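Local atomic coordinates of Exo-poly-alpha-D-galacturonosidase (Thermotoga maritima, PDB entry 3JUR), a protein that is a hyperthermoactive exopolygalacturonase of glycoside hydrolase family 28, probably cleaving alpha-linked galacturonic acid residues from the ends of pectic polymers. Residues 158-167 / 180-189; 369-377 / 395-404. All coordinates share one frame; numbering follows the deposited sequence.

Interaction 1: 158-167 / 180-189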
loop_
_atom_site.group_PDB
_atom_site.type_symbol
_atom_site.label_atom_id
_atom_site.label_comp_id
_atom_site.label_asym_id
_atom_site.label_seq_id
_atom_site.Cartn_x
_atom_site.Cartn_y
_atom_site.Cartn_z
ATOM N N PRO D 158 -21.427 -51.508 -3.004
ATOM C CA PRO D 158 -22.158 -50.562 -3.854
ATOM C C PRO D 158 -22.013 -49.086 -3.472
ATOM O O PRO D 158 -21.659 -48.758 -2.336
ATOM C CB PRO D 158 -23.619 -50.985 -3.675
ATOM C CG PRO D 158 -23.631 -51.874 -2.461
ATOM C CD PRO D 158 -22.320 -52.556 -2.479
ATOM N N ASN D 159 -22.294 -48.219 -4.441
ATOM C CA ASN D 159 -22.372 -46.778 -4.228
ATOM C C ASN D 159 -23.326 -46.121 -5.227
ATOM O O ASN D 159 -23.906 -46.806 -6.080
ATOM C CB ASN D 159 -20.978 -46.133 -4.257
ATOM C CG ASN D 159 -20.238 -46.383 -5.554
ATOM O OD1 ASN D 159 -20.653 -45.933 -6.618
ATOM N ND2 ASN D 159 -19.125 -47.095 -5.466
ATOM N N GLN D 160 -23.473 -44.800 -5.115
ATOM C CA GLN D 160 -24.445 -44.024 -5.887
ATOM C C GLN D 160 -24.129 -43.865 -7.380
ATOM O O GLN D 160 -25.028 -43.560 -8.167
ATOM C CB GLN D 160 -24.621 -42.630 -5.262
ATOM C CG GLN D 160 -23.343 -41.801 -5.205
ATOM C CD GLN D 160 -23.573 -40.392 -4.697
ATOM O OE1 GLN D 160 -24.119 -40.187 -3.607
ATOM N NE2 GLN D 160 -23.146 -39.405 -5.483
ATOM N N GLN D 161 -22.867 -44.070 -7.760
ATOM C CA GLN D 161 -22.371 -43.729 -9.110
ATOM C C GLN D 161 -23.183 -44.249 -10.308
ATOM O O GLN D 161 -23.442 -43.494 -11.249
ATOM C CB GLN D 161 -20.888 -44.089 -9.256
ATOM C CG GLN D 161 -19.958 -43.099 -8.539
ATOM C CD GLN D 161 -18.549 -43.637 -8.354
ATOM O OE1 GLN D 161 -17.950 -44.183 -9.281
ATOM N NE2 GLN D 161 -18.014 -43.479 -7.148
ATOM N N GLU D 162 -23.583 -45.519 -10.278
ATOM C CA GLU D 162 -24.397 -46.074 -11.361
ATOM C C GLU D 162 -25.799 -45.469 -11.416
ATOM O O GLU D 162 -26.307 -45.166 -12.495
ATOM C CB GLU D 162 -24.462 -47.609 -11.289
ATOM C CG GLU D 162 -23.152 -48.296 -11.641
ATOM C CD GLU D 162 -22.612 -47.858 -12.993
ATOM O OE1 GLU D 162 -23.050 -48.417 -14.024
ATOM O OE2 GLU D 162 -21.744 -46.957 -13.023
ATOM N N ASP D 163 -26.409 -45.281 -10.249
ATOM C CA ASP D 163 -27.735 -44.678 -10.157
ATOM C C ASP D 163 -27.758 -43.210 -10.585
ATOM O O ASP D 163 -28.708 -42.773 -11.235
ATOM C CB ASP D 163 -28.301 -44.852 -8.746
ATOM C CG ASP D 163 -28.690 -46.288 -8.454
ATOM O OD1 ASP D 163 -28.281 -46.821 -7.400
ATOM O OD2 ASP D 163 -29.395 -46.893 -9.289
ATOM N N VAL D 164 -26.715 -42.458 -10.223
ATOM C CA VAL D 164 -26.554 -41.070 -10.674
ATOM C C VAL D 164 -26.463 -41.023 -12.198
ATOM O O VAL D 164 -27.117 -40.196 -12.840
ATOM C CB VAL D 164 -25.318 -40.378 -10.026
ATOM C CG1 VAL D 164 -25.091 -38.986 -10.617
ATOM C CG2 VAL D 164 -25.479 -40.285 -8.513
ATOM N N LYS D 165 -25.664 -41.929 -12.760
ATOM C CA LYS D 165 -25.505 -42.076 -14.203
ATOM C C LYS D 165 -26.848 -42.370 -14.874
ATOM O O LYS D 165 -27.208 -41.716 -15.854
ATOM C CB LYS D 165 -24.488 -43.184 -14.497
ATOM C CG LYS D 165 -24.214 -43.451 -15.964
ATOM C CD LYS D 165 -23.283 -44.645 -16.116
ATOM C CE LYS D 165 -23.124 -45.066 -17.572
ATOM N NZ LYS D 165 -22.340 -44.065 -18.340
ATOM N N LYS D 166 -27.585 -43.338 -14.327
ATOM C CA LYS D 166 -28.902 -43.726 -14.849
ATOM C C LYS D 166 -29.928 -42.597 -14.762
ATOM O O LYS D 166 -30.648 -42.335 -15.727
ATOM C CB LYS D 166 -29.436 -44.974 -14.135
ATOM C CG LYS D 166 -28.774 -46.277 -14.578
ATOM C CD LYS D 166 -29.570 -47.517 -14.156
ATOM C CE LYS D 166 -29.491 -47.786 -12.651
ATOM N NZ LYS D 166 -30.156 -49.082 -12.309
ATOM N N LEU D 167 -29.982 -41.935 -13.607
ATOM C CA LEU D 167 -30.892 -40.809 -13.382
ATOM C C LEU D 167 -30.691 -39.671 -14.395
ATOM O O LEU D 167 -31.667 -39.106 -14.898
ATOM C CB LEU D 167 -30.766 -40.289 -11.940
ATOM C CG LEU D 167 -31.645 -39.110 -11.499
ATOM C CD1 LEU D 167 -33.127 -39.453 -11.566
ATOM C CD2 LEU D 167 -31.273 -38.643 -10.101
ATOM N N ARG D 180 -39.263 -42.688 -12.894
ATOM C CA ARG D 180 -37.909 -42.631 -12.354
ATOM C C ARG D 180 -37.923 -43.138 -10.917
ATOM O O ARG D 180 -37.815 -42.355 -9.968
ATOM C CB ARG D 180 -37.364 -41.202 -12.406
ATOM C CG ARG D 180 -37.328 -40.585 -13.787
ATOM C CD ARG D 180 -36.729 -39.194 -13.727
ATOM N NE ARG D 180 -37.073 -38.399 -14.901
ATOM C CZ ARG D 180 -36.961 -37.075 -14.972
ATOM N NH1 ARG D 180 -36.515 -36.380 -13.929
ATOM N NH2 ARG D 180 -37.298 -36.441 -16.087
ATOM N N VAL D 181 -38.053 -44.451 -10.768
ATOM C CA VAL D 181 -38.233 -45.067 -9.456
ATOM C C VAL D 181 -36.935 -45.706 -8.968
ATOM O O VAL D 181 -36.373 -46.579 -9.632
ATOM C CB VAL D 181 -39.385 -46.113 -9.470
ATOM C CG1 VAL D 181 -39.589 -46.735 -8.085
ATOM C CG2 VAL D 181 -40.677 -45.474 -9.964
ATOM N N PHE D 182 -36.471 -45.263 -7.805
ATOM C CA PHE D 182 -35.253 -45.802 -7.202
ATOM C C PHE D 182 -35.568 -46.448 -5.850
ATOM O O PHE D 182 -36.307 -47.428 -5.801
ATOM C CB PHE D 182 -34.152 -44.724 -7.137
ATOM C CG PHE D 182 -33.636 -44.320 -8.494
ATOM C CD1 PHE D 182 -32.453 -44.857 -8.991
ATOM C CD2 PHE D 182 -34.358 -43.442 -9.300
ATOM C CE1 PHE D 182 -31.986 -44.509 -10.260
ATOM C CE2 PHE D 182 -33.899 -43.091 -10.569
ATOM C CZ PHE D 182 -32.710 -43.625 -11.048
ATOM N N GLY D 183 -35.026 -45.912 -4.762
ATOM C CA GLY D 183 -35.260 -46.496 -3.443
ATOM C C GLY D 183 -34.565 -47.832 -3.270
ATOM O O GLY D 183 -33.348 -47.928 -3.454
ATOM N N LYS D 184 -35.352 -48.857 -2.929
ATOM C CA LYS D 184 -34.863 -50.212 -2.635
ATOM C C LYS D 184 -34.028 -50.781 -3.782
ATOM O O LYS D 184 -34.473 -50.813 -4.935
ATOM C CB LYS D 184 -36.046 -51.145 -2.321
ATOM C CG LYS D 184 -35.693 -52.433 -1.584
ATOM C CD LYS D 184 -36.898 -53.378 -1.549
ATOM C CE LYS D 184 -36.810 -54.396 -0.417
ATOM N NZ LYS D 184 -35.845 -55.502 -0.660
ATOM N N GLY D 185 -32.817 -51.226 -3.452
ATOM C CA GLY D 185 -31.884 -51.768 -4.445
ATOM C C GLY D 185 -31.051 -50.693 -5.132
ATOM O O GLY D 185 -30.249 -50.991 -6.016
ATOM N N HIS D 186 -31.253 -49.443 -4.728
ATOM C CA HIS D 186 -30.508 -48.310 -5.278
ATOM C C HIS D 186 -29.898 -47.482 -4.159
ATOM O O HIS D 186 -30.313 -47.589 -3.002
ATOM C CB HIS D 186 -31.401 -47.468 -6.193
ATOM C CG HIS D 186 -31.970 -48.251 -7.331
ATOM N ND1 HIS D 186 -31.340 -48.353 -8.553
ATOM C CD2 HIS D 186 -33.083 -49.018 -7.417
ATOM C CE1 HIS D 186 -32.052 -49.131 -9.350
ATOM N NE2 HIS D 186 -33.116 -49.545 -8.685
ATOM N N TYR D 187 -28.906 -46.663 -4.502
ATOM C CA TYR D 187 -28.031 -46.076 -3.488
ATOM C C TYR D 187 -27.951 -44.550 -3.530
ATOM O O TYR D 187 -26.868 -43.961 -3.432
ATOM C CB TYR D 187 -26.651 -46.752 -3.540
ATOM C CG TYR D 187 -26.746 -48.248 -3.314
ATOM C CD1 TYR D 187 -26.638 -48.786 -2.033
ATOM C CD2 TYR D 187 -26.976 -49.127 -4.381
ATOM C CE1 TYR D 187 -26.746 -50.163 -1.819
ATOM C CE2 TYR D 187 -27.089 -50.494 -4.177
ATOM C CZ TYR D 187 -26.971 -51.005 -2.895
ATOM O OH TYR D 187 -27.071 -52.354 -2.691
ATOM N N LEU D 188 -29.119 -43.924 -3.661
ATOM C CA LEU D 188 -29.242 -42.471 -3.624
ATOM C C LEU D 188 -29.817 -42.027 -2.276
ATOM O O LEU D 188 -30.997 -42.270 -1.985
ATOM C CB LEU D 188 -30.124 -41.980 -4.779
ATOM C CG LEU D 188 -29.746 -42.424 -6.202
ATOM C CD1 LEU D 188 -30.836 -42.032 -7.192
ATOM C CD2 LEU D 188 -28.392 -41.845 -6.628
ATOM N N ARG D 189 -28.970 -41.397 -1.460
ATOM C CA ARG D 189 -29.367 -40.865 -0.146
ATOM C C ARG D 189 -30.475 -39.814 -0.251
ATOM O O ARG D 189 -30.562 -39.103 -1.250
ATOM C CB ARG D 189 -28.172 -40.233 0.564
ATOM C CG ARG D 189 -27.107 -41.207 1.040
ATOM C CD ARG D 189 -25.829 -40.433 1.330
ATOM N NE ARG D 189 -25.206 -39.931 0.105
ATOM C CZ ARG D 189 -24.415 -38.859 0.040
ATOM N NH1 ARG D 189 -24.144 -38.140 1.128
ATOM N NH2 ARG D 189 -23.899 -38.498 -1.124
HETATM O O HOH W 1 -26.119 -41.347 -2.288
#
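Asp163, on the first turn of helix 161-167, splits its carboxylate between two donors of the returning loop. Its OD2 accepts the N-H of His186 ND1 (2.5 Å), and OD1 accepts from Tyr187 N at 3.0 Å. Both donors reach their oxygen from above the carboxylate plane; the imidazole, turned 59° from that plane, still directs its N-H almost within its own ring plane. Beside the polar pair, Pro158 lays CB over one face of Tyr187, 3.6 Å from the ring centroid, a CH-pi contact. Farther along the helix Leu188 CD2 meets Val164 CG2 at 3.8 Å, and Leu167 CD1 lies 3.9 Å from Phe182 CE2.

Gln160 places CG between its backbone N and carbonyl carbon (chi1 60°), then runs extended to present OE1 to Arg189 NH2 at 3.0 Å. The amide and guanidinium planes differ by 36°. A water donates to Gln160 OE1 and Tyr187 O and accepts from Arg189 N and NE; Arg189 NH1 turns elsewhere, to the carbonyls of Pro236 and Pro212. Besides accepting from His186, Asp163 OD2 lies 3.8 Å from Lys166 NZ, a long salt bridge that would probably make the negative charge of the carboxylate more favourable.

Interaction 2: 369-377 / 395-404; sequences YLPVVRSVF and LENDYVKDIL
The Phe377 ring stacks on Phe342 of the preceding coil, while Leu404 and Asp402 approach it obliquely from the following one. Phe377 CD1 lies 3.9 Å from Leu404 CB, and CZ is 3.7 Å from Asp402 OD2, whose carboxylate plane stands 80° from the ring. Strands 372-377 and 400-404, which carry these residues, are neighbouring rungs of the right-handed parallel beta-helix of family 28. A second flat group, the Asn397 amide, meets Leu370 at about a right angle: OD1 faces CD2 at 3.5 Å, and ND2 adjoins CD1.

The two strands run in the same direction, 7° apart, with a closest axis approach of 4.6 Å. Straight bonds hold the two ends of the pairing, one from Lys401 N to Val373 O, the other from Leu404 N to Val376 O at 3.0 Å. Between them, Ser375 N to Lys401 O and Val376 N to Asp402 O are more bent, consistent with Ser375 and Asp402, side by side, both adopting left-handed backbone angles. Side chains tie this point too: Ser375 OG donates to the anti lone pair of Asp402 OD2 at 2.9 Å.

Val376 and Ile403 lie alongside each other, pointing the same way. With CG1 beside its backbone N (chi1 -48°), Ile403 brings CD1 to 3.6 Å from Val376 CB; Ile358 and Ile392 of other strands also touch Ile403, so this side of the pair faces the apolar interior of the beta-helix. On the outer surface, the polar end of Arg374 turns from Lys401 to a salt bridge with Glu339 on the preceding rung. At the start of the pairing, a water lies beside Asp398 OD1 and Tyr399 O and accepts from Val373 N at 2.9 Å.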
loop_
_atom_site.group_PDB
_atom_site.type_symbol
_atom_site.label_atom_id
_atom_site.label_comp_id
_atom_site.label_asym_id
_atom_site.label_seq_id
_atom_site.Cartn_x
_atom_site.Cartn_y
_atom_site.Cartn_z
ATOM N N TYR D 369 -25.279 -25.884 -24.014
ATOM C CA TYR D 369 -26.086 -24.906 -23.278
ATOM C C TYR D 369 -25.227 -23.955 -22.448
ATOM O O TYR D 369 -25.001 -24.174 -21.257
ATOM C CB TYR D 369 -27.144 -25.618 -22.427
ATOM C CG TYR D 369 -27.980 -26.605 -23.216
ATOM C CD1 TYR D 369 -29.131 -26.199 -23.890
ATOM C CD2 TYR D 369 -27.604 -27.948 -23.305
ATOM C CE1 TYR D 369 -29.896 -27.116 -24.636
ATOM C CE2 TYR D 369 -28.353 -28.861 -24.035
ATOM C CZ TYR D 369 -29.495 -28.442 -24.698
ATOM O OH TYR D 369 -30.227 -29.360 -25.416
ATOM N N LEU D 370 -24.750 -22.894 -23.101
ATOM C CA LEU D 370 -23.845 -21.926 -22.487
ATOM C C LEU D 370 -24.569 -21.100 -21.416
ATOM O O LEU D 370 -25.596 -20.487 -21.698
ATOM C CB LEU D 370 -23.207 -21.020 -23.553
ATOM C CG LEU D 370 -22.294 -21.661 -24.612
ATOM C CD1 LEU D 370 -22.137 -20.760 -25.840
ATOM C CD2 LEU D 370 -20.928 -22.049 -24.038
ATOM N N PRO D 371 -24.051 -21.109 -20.175
ATOM C CA PRO D 371 -24.704 -20.374 -19.086
ATOM C C PRO D 371 -24.430 -18.872 -19.138
ATOM O O PRO D 371 -23.326 -18.447 -19.493
ATOM C CB PRO D 371 -24.088 -20.988 -17.826
ATOM C CG PRO D 371 -22.775 -21.525 -18.258
ATOM C CD PRO D 371 -22.873 -21.870 -19.710
ATOM N N VAL D 372 -25.436 -18.078 -18.794
ATOM C CA VAL D 372 -25.261 -16.637 -18.705
ATOM C C VAL D 372 -24.789 -16.335 -17.286
ATOM O O VAL D 372 -25.505 -16.614 -16.328
ATOM C CB VAL D 372 -26.579 -15.874 -19.020
ATOM C CG1 VAL D 372 -26.377 -14.365 -18.866
ATOM C CG2 VAL D 372 -27.087 -16.211 -20.429
ATOM N N VAL D 373 -23.571 -15.809 -17.152
ATOM C CA VAL D 373 -23.020 -15.457 -15.833
ATOM C C VAL D 373 -22.578 -14.001 -15.874
ATOM O O VAL D 373 -21.565 -13.657 -16.506
ATOM C CB VAL D 373 -21.845 -16.387 -15.395
ATOM C CG1 VAL D 373 -21.369 -16.038 -13.988
ATOM C CG2 VAL D 373 -22.265 -17.868 -15.448
ATOM N N ARG D 374 -23.370 -13.144 -15.228
ATOM C CA ARG D 374 -23.136 -11.695 -15.238
ATOM C C ARG D 374 -23.699 -10.967 -14.019
ATOM O O ARG D 374 -24.508 -11.524 -13.264
ATOM C CB ARG D 374 -23.653 -11.057 -16.534
ATOM C CG ARG D 374 -24.823 -11.778 -17.169
ATOM C CD ARG D 374 -26.165 -11.099 -16.986
ATOM N NE ARG D 374 -26.467 -10.192 -18.092
ATOM C CZ ARG D 374 -27.660 -10.051 -18.668
ATOM N NH1 ARG D 374 -28.704 -10.765 -18.270
ATOM N NH2 ARG D 374 -27.809 -9.188 -19.660
ATOM N N SER D 375 -23.253 -9.725 -13.834
ATOM C CA SER D 375 -23.773 -8.825 -12.796
ATOM C C SER D 375 -23.654 -9.385 -11.383
ATOM O O SER D 375 -24.657 -9.634 -10.700
ATOM C CB SER D 375 -25.214 -8.416 -13.119
ATOM O OG SER D 375 -25.240 -7.817 -14.397
ATOM N N VAL D 376 -22.410 -9.609 -10.967
ATOM C CA VAL D 376 -22.102 -10.052 -9.618
ATOM C C VAL D 376 -21.374 -8.898 -8.936
ATOM O O VAL D 376 -20.412 -8.337 -9.488
ATOM C CB VAL D 376 -21.235 -11.347 -9.606
ATOM C CG1 VAL D 376 -20.985 -11.833 -8.166
ATOM C CG2 VAL D 376 -21.900 -12.456 -10.430
ATOM N N PHE D 377 -21.857 -8.533 -7.751
ATOM C CA PHE D 377 -21.386 -7.346 -7.051
ATOM C C PHE D 377 -20.911 -7.685 -5.644
ATOM O O PHE D 377 -21.664 -8.225 -4.820
ATOM C CB PHE D 377 -22.483 -6.264 -7.034
ATOM C CG PHE D 377 -23.068 -5.986 -8.392
ATOM C CD1 PHE D 377 -22.410 -5.151 -9.293
ATOM C CD2 PHE D 377 -24.262 -6.586 -8.787
ATOM C CE1 PHE D 377 -22.940 -4.911 -10.569
ATOM C CE2 PHE D 377 -24.802 -6.351 -10.057
ATOM C CZ PHE D 377 -24.136 -5.512 -10.948
ATOM N N LEU D 395 -15.630 -18.961 -20.445
ATOM C CA LEU D 395 -15.311 -19.738 -21.650
ATOM C C LEU D 395 -15.018 -18.804 -22.818
ATOM O O LEU D 395 -15.490 -17.671 -22.833
ATOM C CB LEU D 395 -16.457 -20.705 -21.987
ATOM C CG LEU D 395 -16.971 -21.574 -20.828
ATOM C CD1 LEU D 395 -18.348 -22.162 -21.135
ATOM C CD2 LEU D 395 -15.967 -22.668 -20.466
ATOM N N GLU D 396 -14.229 -19.279 -23.780
ATOM C CA GLU D 396 -13.870 -18.509 -24.977
ATOM C C GLU D 396 -15.092 -17.925 -25.721
ATOM O O GLU D 396 -15.062 -16.781 -26.183
ATOM C CB GLU D 396 -13.001 -19.370 -25.913
ATOM C CG GLU D 396 -12.657 -18.719 -27.242
ATOM C CD GLU D 396 -11.334 -19.199 -27.842
ATOM O OE1 GLU D 396 -10.817 -20.275 -27.437
ATOM O OE2 GLU D 396 -10.813 -18.486 -28.732
ATOM N N ASN D 397 -16.161 -18.709 -25.815
ATOM C CA ASN D 397 -17.427 -18.258 -26.397
ATOM C C ASN D 397 -18.493 -17.832 -25.360
ATOM O O ASN D 397 -19.680 -17.738 -25.682
ATOM C CB ASN D 397 -17.988 -19.360 -27.310
ATOM C CG ASN D 397 -18.222 -20.675 -26.571
ATOM O OD1 ASN D 397 -17.897 -20.816 -25.381
ATOM N ND2 ASN D 397 -18.788 -21.642 -27.273
ATOM N N ASP D 398 -18.072 -17.577 -24.124
ATOM C CA ASP D 398 -18.996 -17.228 -23.043
ATOM C C ASP D 398 -18.224 -16.584 -21.883
ATOM O O ASP D 398 -17.934 -17.227 -20.878
ATOM C CB ASP D 398 -19.770 -18.480 -22.583
ATOM C CG ASP D 398 -20.903 -18.168 -21.619
ATOM O OD1 ASP D 398 -21.275 -16.984 -21.441
ATOM O OD2 ASP D 398 -21.432 -19.132 -21.026
ATOM N N TYR D 399 -17.868 -15.316 -22.048
ATOM C CA TYR D 399 -17.189 -14.562 -21.003
ATOM C C TYR D 399 -18.066 -14.398 -19.766
ATOM O O TYR D 399 -19.280 -14.240 -19.886
ATOM C CB TYR D 399 -16.831 -13.167 -21.514
ATOM C CG TYR D 399 -15.470 -13.027 -22.171
ATOM C CD1 TYR D 399 -15.056 -13.899 -23.182
ATOM C CD2 TYR D 399 -14.617 -11.990 -21.812
ATOM C CE1 TYR D 399 -13.809 -13.747 -23.802
ATOM C CE2 TYR D 399 -13.369 -11.832 -22.429
ATOM C CZ TYR D 399 -12.979 -12.712 -23.413
ATOM O OH TYR D 399 -11.753 -12.558 -24.008
ATOM N N VAL D 400 -17.437 -14.428 -18.590
ATOM C CA VAL D 400 -18.034 -13.903 -17.362
ATOM C C VAL D 400 -18.082 -12.365 -17.500
ATOM O O VAL D 400 -17.069 -11.725 -17.823
ATOM C CB VAL D 400 -17.216 -14.327 -16.119
ATOM C CG1 VAL D 400 -17.848 -13.807 -14.830
ATOM C CG2 VAL D 400 -17.118 -15.840 -16.033
ATOM N N LYS D 401 -19.262 -11.782 -17.304
ATOM C CA LYS D 401 -19.457 -10.357 -17.579
ATOM C C LYS D 401 -19.868 -9.578 -16.344
ATOM O O LYS D 401 -20.536 -10.116 -15.448
ATOM C CB LYS D 401 -20.514 -10.154 -18.674
ATOM C CG LYS D 401 -20.134 -10.704 -20.044
ATOM C CD LYS D 401 -21.385 -10.944 -20.884
ATOM C CE LYS D 401 -21.072 -11.524 -22.272
ATOM N NZ LYS D 401 -20.780 -12.992 -22.244
ATOM N N ASP D 402 -19.474 -8.302 -16.312
ATOM C CA ASP D 402 -19.978 -7.340 -15.323
ATOM C C ASP D 402 -19.785 -7.798 -13.871
ATOM O O ASP D 402 -20.732 -7.853 -13.080
ATOM C CB ASP D 402 -21.459 -7.017 -15.617
ATOM C CG ASP D 402 -21.967 -5.804 -14.847
ATOM O OD1 ASP D 402 -21.190 -4.840 -14.630
ATOM O OD2 ASP D 402 -23.162 -5.815 -14.463
ATOM N N ILE D 403 -18.548 -8.132 -13.526
ATOM C CA ILE D 403 -18.198 -8.441 -12.152
ATOM C C ILE D 403 -17.560 -7.196 -11.559
ATOM O O ILE D 403 -16.585 -6.669 -12.112
ATOM C CB ILE D 403 -17.220 -9.654 -12.026
ATOM C CG1 ILE D 403 -17.686 -10.851 -12.869
ATOM C CG2 ILE D 403 -17.030 -10.039 -10.554
ATOM C CD1 ILE D 403 -19.085 -11.419 -12.519
ATOM N N LEU D 404 -18.117 -6.725 -10.446
ATOM C CA LEU D 404 -17.626 -5.520 -9.781
ATOM C C LEU D 404 -17.319 -5.787 -8.311
ATOM O O LEU D 404 -18.169 -6.300 -7.566
ATOM C CB LEU D 404 -18.624 -4.359 -9.937
ATOM C CG LEU D 404 -18.240 -2.987 -9.362
ATOM C CD1 LEU D 404 -17.023 -2.403 -10.068
ATOM C CD2 LEU D 404 -19.418 -2.000 -9.420
HETATM O O HOH W 2 -21.851 -15.229 -19.406
#

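Interaction 1 precedes interaction 2 along the chain; their centres are 34 Å apart and their nearest atoms about 14 Å, so neither touches the other. They do different work in one solenoid. Residues 369-377 / 395-404 pair successive coils of the beta-helix toward its C-terminal end, whereas 158-167 / 180-189 fasten a helix and a loop that project from the wall of the beta-helix. Interaction 1 probably lies nearer the catalytic cleft: Arg189 NH2 also binds Asn237 OD1, and Asn237 begins an Asn-Asn-Asp sequence that probably corresponds to the Asn-Thr-Asp motif of family 28 active sites. Neither contact is touched by another subunit of the tetramer.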